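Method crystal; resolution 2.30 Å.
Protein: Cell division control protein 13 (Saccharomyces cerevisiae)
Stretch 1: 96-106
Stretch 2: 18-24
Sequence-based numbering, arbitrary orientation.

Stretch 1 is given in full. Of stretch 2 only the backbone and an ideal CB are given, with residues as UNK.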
ATOM      1  N   GLU B  96     -10.301  14.435 -11.392  1.00 36.90           N
ATOM      2  CA  GLU B  96     -10.982  14.437 -12.699  1.00 41.18           C
ATOM      3  C   GLU B  96     -10.796  15.732 -13.480  1.00 41.73           C
ATOM      4  O   GLU B  96     -11.474  15.962 -14.492  1.00 44.73           O
ATOM      5  CB  GLU B  96     -12.468  14.094 -12.553  1.00 42.95           C
ATOM      6  CG  GLU B  96     -12.663  12.699 -11.990  1.00 46.87           C
ATOM      7  CD  GLU B  96     -14.114  12.343 -11.767  1.00 51.23           C
ATOM      8  OE1 GLU B  96     -14.834  13.074 -11.034  1.00 50.80           O
ATOM      9  OE2 GLU B  96     -14.523  11.306 -12.327  1.00 55.17           O
ATOM     10  N   LYS B  97      -9.875  16.566 -13.017  1.00 39.24           N
ATOM     11  CA  LYS B  97      -9.633  17.846 -13.651  1.00 38.49           C
ATOM     12  C   LYS B  97      -8.188  17.910 -14.110  1.00 37.34           C
ATOM     13  O   LYS B  97      -7.381  17.090 -13.689  1.00 36.96           O
ATOM     14  CB  LYS B  97      -9.992  18.983 -12.696  1.00 40.27           C
ATOM     15  CG  LYS B  97     -11.492  19.204 -12.595  1.00 43.33           C
ATOM     16  CD  LYS B  97     -11.803  20.466 -11.803  1.00 46.81           C
ATOM     17  CE  LYS B  97     -13.295  20.718 -11.681  1.00 50.18           C
ATOM     18  NZ  LYS B  97     -14.011  19.616 -10.971  1.00 55.99           N
ATOM     19  N   PRO B  98      -7.867  18.833 -15.033  1.00 38.18           N
ATOM     20  CA  PRO B  98      -6.462  18.902 -15.490  1.00 35.26           C
ATOM     21  C   PRO B  98      -5.525  19.700 -14.559  1.00 34.00           C
ATOM     22  O   PRO B  98      -4.304  19.666 -14.727  1.00 33.50           O
ATOM     23  CB  PRO B  98      -6.570  19.560 -16.875  1.00 35.49           C
ATOM     24  CG  PRO B  98      -7.856  20.323 -16.852  1.00 37.38           C
ATOM     25  CD  PRO B  98      -8.787  19.609 -15.900  1.00 37.53           C
ATOM     26  N   ASP B  99      -6.098  20.371 -13.565  1.00 33.49           N
ATOM     27  CA  ASP B  99      -5.356  21.227 -12.661  1.00 32.85           C
ATOM     28  C   ASP B  99      -4.197  20.527 -11.996  1.00 31.60           C
ATOM     29  O   ASP B  99      -4.353  19.486 -11.361  1.00 31.16           O
ATOM     30  CB  ASP B  99      -6.268  21.774 -11.576  1.00 33.84           C
ATOM     31  CG  ASP B  99      -7.453  22.525 -12.133  1.00 36.03           C
ATOM     32  OD1 ASP B  99      -8.085  22.056 -13.107  1.00 36.15           O
ATOM     33  OD2 ASP B  99      -7.748  23.591 -11.571  1.00 38.01           O
ATOM     34  N   ARG B 100      -3.044  21.156 -12.103  1.00 30.49           N
ATOM     35  CA  ARG B 100      -1.829  20.623 -11.558  1.00 31.50           C
ATOM     36  C   ARG B 100      -1.684  20.833 -10.064  1.00 31.96           C
ATOM     37  O   ARG B 100      -2.275  21.753  -9.472  1.00 30.70           O
ATOM     38  CB  ARG B 100      -0.657  21.175 -12.345  1.00 33.19           C
ATOM     39  CG  ARG B 100      -0.876  20.752 -13.789  1.00 33.05           C
ATOM     40  CD  ARG B 100       0.336  20.921 -14.608  1.00 32.67           C
ATOM     41  NE  ARG B 100       1.380  19.922 -14.383  1.00 31.25           N
ATOM     42  CZ  ARG B 100       1.455  18.739 -14.969  1.00 31.20           C
ATOM     43  NH1 ARG B 100       0.478  18.301 -15.758  1.00 30.77           N
ATOM     44  NH2 ARG B 100       2.529  17.988 -14.749  1.00 31.86           N
ATOM     45  N   ILE B 101      -0.921  19.929  -9.465  1.00 30.93           N
ATOM     46  CA  ILE B 101      -0.770  19.870  -8.032  1.00 30.48           C
ATOM     47  C   ILE B 101       0.703  19.874  -7.709  1.00 28.30           C
ATOM     48  O   ILE B 101       1.522  19.341  -8.458  1.00 26.86           O
ATOM     49  CB  ILE B 101      -1.511  18.637  -7.430  1.00 31.80           C
ATOM     50  CG1 ILE B 101      -2.955  19.023  -7.109  1.00 34.39           C
ATOM     51  CG2 ILE B 101      -0.935  18.212  -6.091  1.00 29.53           C
ATOM     52  CD1 ILE B 101      -3.953  18.642  -8.161  1.00 35.43           C
ATOM     53  N   SER B 102       1.029  20.506  -6.594  1.00 28.24           N
ATOM     54  CA  SER B 102       2.369  20.518  -6.102  1.00 29.09           C
ATOM     55  C   SER B 102       2.369  20.023  -4.659  1.00 28.85           C
ATOM     56  O   SER B 102       1.553  20.482  -3.841  1.00 30.39           O
ATOM     57  CB  SER B 102       2.922  21.940  -6.187  1.00 30.66           C
ATOM     58  OG  SER B 102       4.284  21.924  -5.799  1.00 35.30           O
ATOM     59  N   VAL B 103       3.282  19.108  -4.337  1.00 27.04           N
ATOM     60  CA  VAL B 103       3.335  18.523  -2.996  1.00 27.17           C
ATOM     61  C   VAL B 103       4.768  18.537  -2.452  1.00 29.40           C
ATOM     62  O   VAL B 103       5.752  18.464  -3.206  1.00 30.04           O
ATOM     63  CB  VAL B 103       2.785  17.062  -2.961  1.00 27.45           C
ATOM     64  CG1 VAL B 103       1.317  17.002  -3.360  1.00 26.60           C
ATOM     65  CG2 VAL B 103       3.598  16.142  -3.856  1.00 26.48           C
ATOM     66  N   GLU B 104       4.892  18.648  -1.142  1.00 29.57           N
ATOM     67  CA  GLU B 104       6.144  18.312  -0.508  1.00 29.89           C
ATOM     68  C   GLU B 104       5.893  17.039   0.239  1.00 28.35           C
ATOM     69  O   GLU B 104       4.921  16.938   0.974  1.00 30.02           O
ATOM     70  CB  GLU B 104       6.634  19.404   0.430  1.00 31.69           C
ATOM     71  CG  GLU B 104       7.410  20.464  -0.308  1.00 36.87           C
ATOM     72  CD  GLU B 104       7.846  21.601   0.576  1.00 40.99           C
ATOM     73  OE1 GLU B 104       8.383  22.587   0.013  1.00 43.76           O
ATOM     74  OE2 GLU B 104       7.650  21.507   1.817  1.00 41.13           O
ATOM     75  N   VAL B 105       6.763  16.065   0.033  1.00 26.80           N
ATOM     76  CA  VAL B 105       6.617  14.781   0.691  1.00 27.19           C
ATOM     77  C   VAL B 105       7.836  14.548   1.561  1.00 28.70           C
ATOM     78  O   VAL B 105       8.936  15.043   1.259  1.00 27.51           O
ATOM     79  CB  VAL B 105       6.380  13.613  -0.303  1.00 26.83           C
ATOM     80  CG1 VAL B 105       5.066  13.809  -1.045  1.00 25.79           C
ATOM     81  CG2 VAL B 105       7.523  13.462  -1.301  1.00 26.63           C
ATOM     82  N   GLU B 106       7.625  13.799   2.645  1.00 28.85           N
ATOM     83  CA  GLU B 106       8.663  13.538   3.602  1.00 29.21           C
ATOM     84  C   GLU B 106       8.741  12.055   3.862  1.00 28.92           C
ATOM     85  O   GLU B 106       7.733  11.427   4.143  1.00 29.14           O
ATOM     86  CB  GLU B 106       8.383  14.274   4.906  1.00 31.17           C
ATOM     87  CG  GLU B 106       9.538  14.176   5.883  1.00 34.55           C
ATOM     88  CD  GLU B 106       9.316  14.929   7.188  1.00 39.67           C
ATOM     89  OE1 GLU B 106      10.280  14.953   7.980  1.00 44.86           O
ATOM     90  OE2 GLU B 106       8.213  15.488   7.441  1.00 40.68           O
ATOM     91  N   UNK B  18      10.101  17.931  -3.225  1.00 28.82           N
ATOM     92  CA  UNK B  18       9.019  18.663  -3.848  1.00 30.67           C
ATOM     93  C   UNK B  18       8.673  18.041  -5.196  1.00 30.23           C
ATOM     94  O   UNK B  18       9.525  17.915  -6.073  1.00 30.60           O
ATOM     95  CB  UNK B  18       9.392  20.138  -4.013  1.00 30.67           C
ATOM     96  N   UNK B  19       7.421  17.642  -5.353  1.00 27.08           N
ATOM     97  CA  UNK B  19       6.996  17.055  -6.608  1.00 26.37           C
ATOM     98  C   UNK B  19       5.865  17.875  -7.176  1.00 25.95           C
ATOM     99  O   UNK B  19       5.074  18.485  -6.444  1.00 25.66           O
ATOM    100  CB  UNK B  19       6.573  15.596  -6.424  1.00 26.37           C
ATOM    101  N   UNK B  20       5.796  17.880  -8.497  1.00 25.55           N
ATOM    102  CA  UNK B  20       4.771  18.592  -9.224  1.00 25.16           C
ATOM    103  C   UNK B  20       4.211  17.670 -10.298  1.00 24.97           C
ATOM    104  O   UNK B  20       4.940  16.869 -10.894  1.00 24.41           O
ATOM    105  CB  UNK B  20       5.321  19.884  -9.832  1.00 25.16           C
ATOM    106  N   UNK B  21       2.899  17.755 -10.520  1.00 24.46           N
ATOM    107  CA  UNK B  21       2.236  16.837 -11.433  1.00 23.28           C
ATOM    108  C   UNK B  21       0.801  16.715 -11.013  1.00 24.13           C
ATOM    109  O   UNK B  21       0.105  17.732 -10.795  1.00 23.03           O
ATOM    110  CB  UNK B  21       2.919  15.468 -11.458  1.00 23.28           C
ATOM    111  N   UNK B  22       0.356  15.470 -10.878  1.00 24.44           N
ATOM    112  CA  UNK B  22      -1.035  15.219 -10.576  1.00 25.93           C
ATOM    113  C   UNK B  22      -1.248  14.065  -9.611  1.00 26.92           C
ATOM    114  O   UNK B  22      -0.499  13.062  -9.593  1.00 27.49           O
ATOM    115  CB  UNK B  22      -1.798  14.946 -11.874  1.00 25.93           C
ATOM    116  N   UNK B  23      -2.265  14.209  -8.776  1.00 28.21           N
ATOM    117  CA  UNK B  23      -2.744  13.062  -8.029  1.00 28.07           C
ATOM    118  C   UNK B  23      -3.685  12.339  -8.956  1.00 29.83           C
ATOM    119  O   UNK B  23      -4.681  12.923  -9.444  1.00 29.19           O
ATOM    120  CB  UNK B  23      -3.421  13.458  -6.716  1.00 28.07           C
ATOM    121  N   UNK B  24      -3.341  11.080  -9.215  1.00 28.71           N
ATOM    122  CA  UNK B  24      -4.036  10.294 -10.215  1.00 30.68           C
ATOM    123  C   UNK B  24      -4.853   9.174  -9.577  1.00 32.43           C
ATOM    124  O   UNK B  24      -5.443   8.381 -10.273  1.00 35.41           O
ATOM    125  CB  UNK B  24      -3.035   9.713 -11.216  1.00 30.68           C
TER

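Strand 101-106 and residues 18-20 run antiparallel, their axes approaching to 4.7 Å; positions 18 to 21 alternate between the face carrying Ser-102 and Glu-104 and the face carrying Ile-101 and Val-103, and the chain turns a corner at 21.

Position 18 forms a non-hydrogen-bonded pair with Glu-104, and its CB lies on the same face, 4.2 Å from Glu-104 CG. A neighbouring carboxylate favours a long basic or polar side chain, although many residues would fit. The residue is Arg-18. Its NH2 donates to Glu-104 OE1 at 2.8 Å within a salt bridge, while a weak bond joins its NE to the same OE1 at 3.3 Å.

Position 19 is bonded through its backbone to Val-103, and its CB lies 4.0 Å from Val-103 CG2, with Val-105 farther along the same face. Such a surface suits an aliphatic side chain: valine, isoleucine, leucine or methionine. It is Leu-19, whose chain extends along this surface until CD1 rests 4.1 Å from Val-105 CG2. Leu-19 N to Val-103 O and Val-103 N to Leu-19 O, both 2.8 Å, close the backbone pair.

Position 20 returns to the face of Ser-102, its CB 4.6 Å from Ser-102 OG. The guanidinium of Arg-100 lies within reach, so an acidic residue is attractive, with glutamine or another polar residue also possible. Glu-20 takes the place; its OE1 accepts from Arg-100 NE at 2.7 Å in a salt bridge, and its OE2 receives a weak bond from Arg-100 NH2 at 3.4 Å.

At position 21 phi/psi of 153/-130° would jam a CB against the preceding carbonyl oxygen, which calls for glycine. Gly-21 pairs with Ile-101 through Gly-21 N to Ile-101 O (2.9 Å) and Ile-101 N to Gly-21 O (2.8 Å). The Arg-100 guanidinium lays one face over its backbone, with NH2 3.5 Å from Gly-21 CA.

Beyond this corner, the CB of position 22 points sideways, 5.2 Å from Asp-99 O. The carbonyls of Lys-97 and Asp-99 offer acceptors to a long donor; lysine is the natural candidate, though arginine or glutamine could be considered. Lys-22 curls back, with chi3 and chi4 both p, and its NZ donates to Lys-97 O at 2.7 Å and Asp-99 O at 2.8 Å.

Position 23 also points sideways, its CB 5.4 Å from Ile-101 CG2, leaving room for a medium or large apolar chain. Ile-23 brings CD1 to 4.1 Å from that methyl, Ile-101 CG2.

Position 24 is out of reach and stretch 1 sets no preference; the residue is Val-24.

Stretch 2 (18-24) RLEGKIV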
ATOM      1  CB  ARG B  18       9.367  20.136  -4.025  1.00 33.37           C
ATOM      2  CG  ARG B  18       8.208  20.969  -4.569  1.00 36.56           C
ATOM      3  CD  ARG B  18       8.570  22.439  -4.601  1.00 39.76           C
ATOM      4  NE  ARG B  18       8.887  22.892  -3.250  1.00 44.93           N
ATOM      5  CZ  ARG B  18       9.583  23.986  -2.954  1.00 45.84           C
ATOM      6  NH1 ARG B  18      10.041  24.779  -3.924  1.00 46.02           N
ATOM      7  NH2 ARG B  18       9.810  24.287  -1.674  1.00 46.78           N
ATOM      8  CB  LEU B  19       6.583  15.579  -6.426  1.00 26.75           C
ATOM      9  CG  LEU B  19       7.567  14.647  -5.673  1.00 29.00           C
ATOM     10  CD1 LEU B  19       6.909  13.343  -5.304  1.00 31.16           C
ATOM     11  CD2 LEU B  19       8.826  14.333  -6.464  1.00 28.94           C
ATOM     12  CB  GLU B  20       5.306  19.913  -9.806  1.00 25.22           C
ATOM     13  CG  GLU B  20       4.184  20.812 -10.401  1.00 26.74           C
ATOM     14  CD  GLU B  20       3.728  20.397 -11.814  1.00 27.54           C
ATOM     15  OE1 GLU B  20       2.665  20.882 -12.264  1.00 26.73           O
ATOM     16  OE2 GLU B  20       4.432  19.576 -12.484  1.00 28.86           O
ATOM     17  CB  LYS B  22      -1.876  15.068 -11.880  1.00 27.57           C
ATOM     18  CG  LYS B  22      -2.399  16.426 -12.426  1.00 29.28           C
ATOM     19  CD  LYS B  22      -3.663  16.374 -13.293  1.00 30.26           C
ATOM     20  CE  LYS B  22      -4.918  15.955 -12.558  1.00 29.68           C
ATOM     21  NZ  LYS B  22      -5.529  17.013 -11.685  1.00 29.62           N
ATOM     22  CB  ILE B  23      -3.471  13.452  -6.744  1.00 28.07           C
ATOM     23  CG1 ILE B  23      -2.508  14.204  -5.828  1.00 26.82           C
ATOM     24  CG2 ILE B  23      -4.037  12.202  -6.051  1.00 26.74           C
ATOM     25  CD1 ILE B  23      -3.230  15.067  -4.832  1.00 28.29           C
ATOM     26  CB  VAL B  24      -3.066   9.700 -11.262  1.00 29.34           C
ATOM     27  CG1 VAL B  24      -2.483  10.801 -12.119  1.00 29.06           C
ATOM     28  CG2 VAL B  24      -1.950   8.911 -10.585  1.00 29.32           C
TER
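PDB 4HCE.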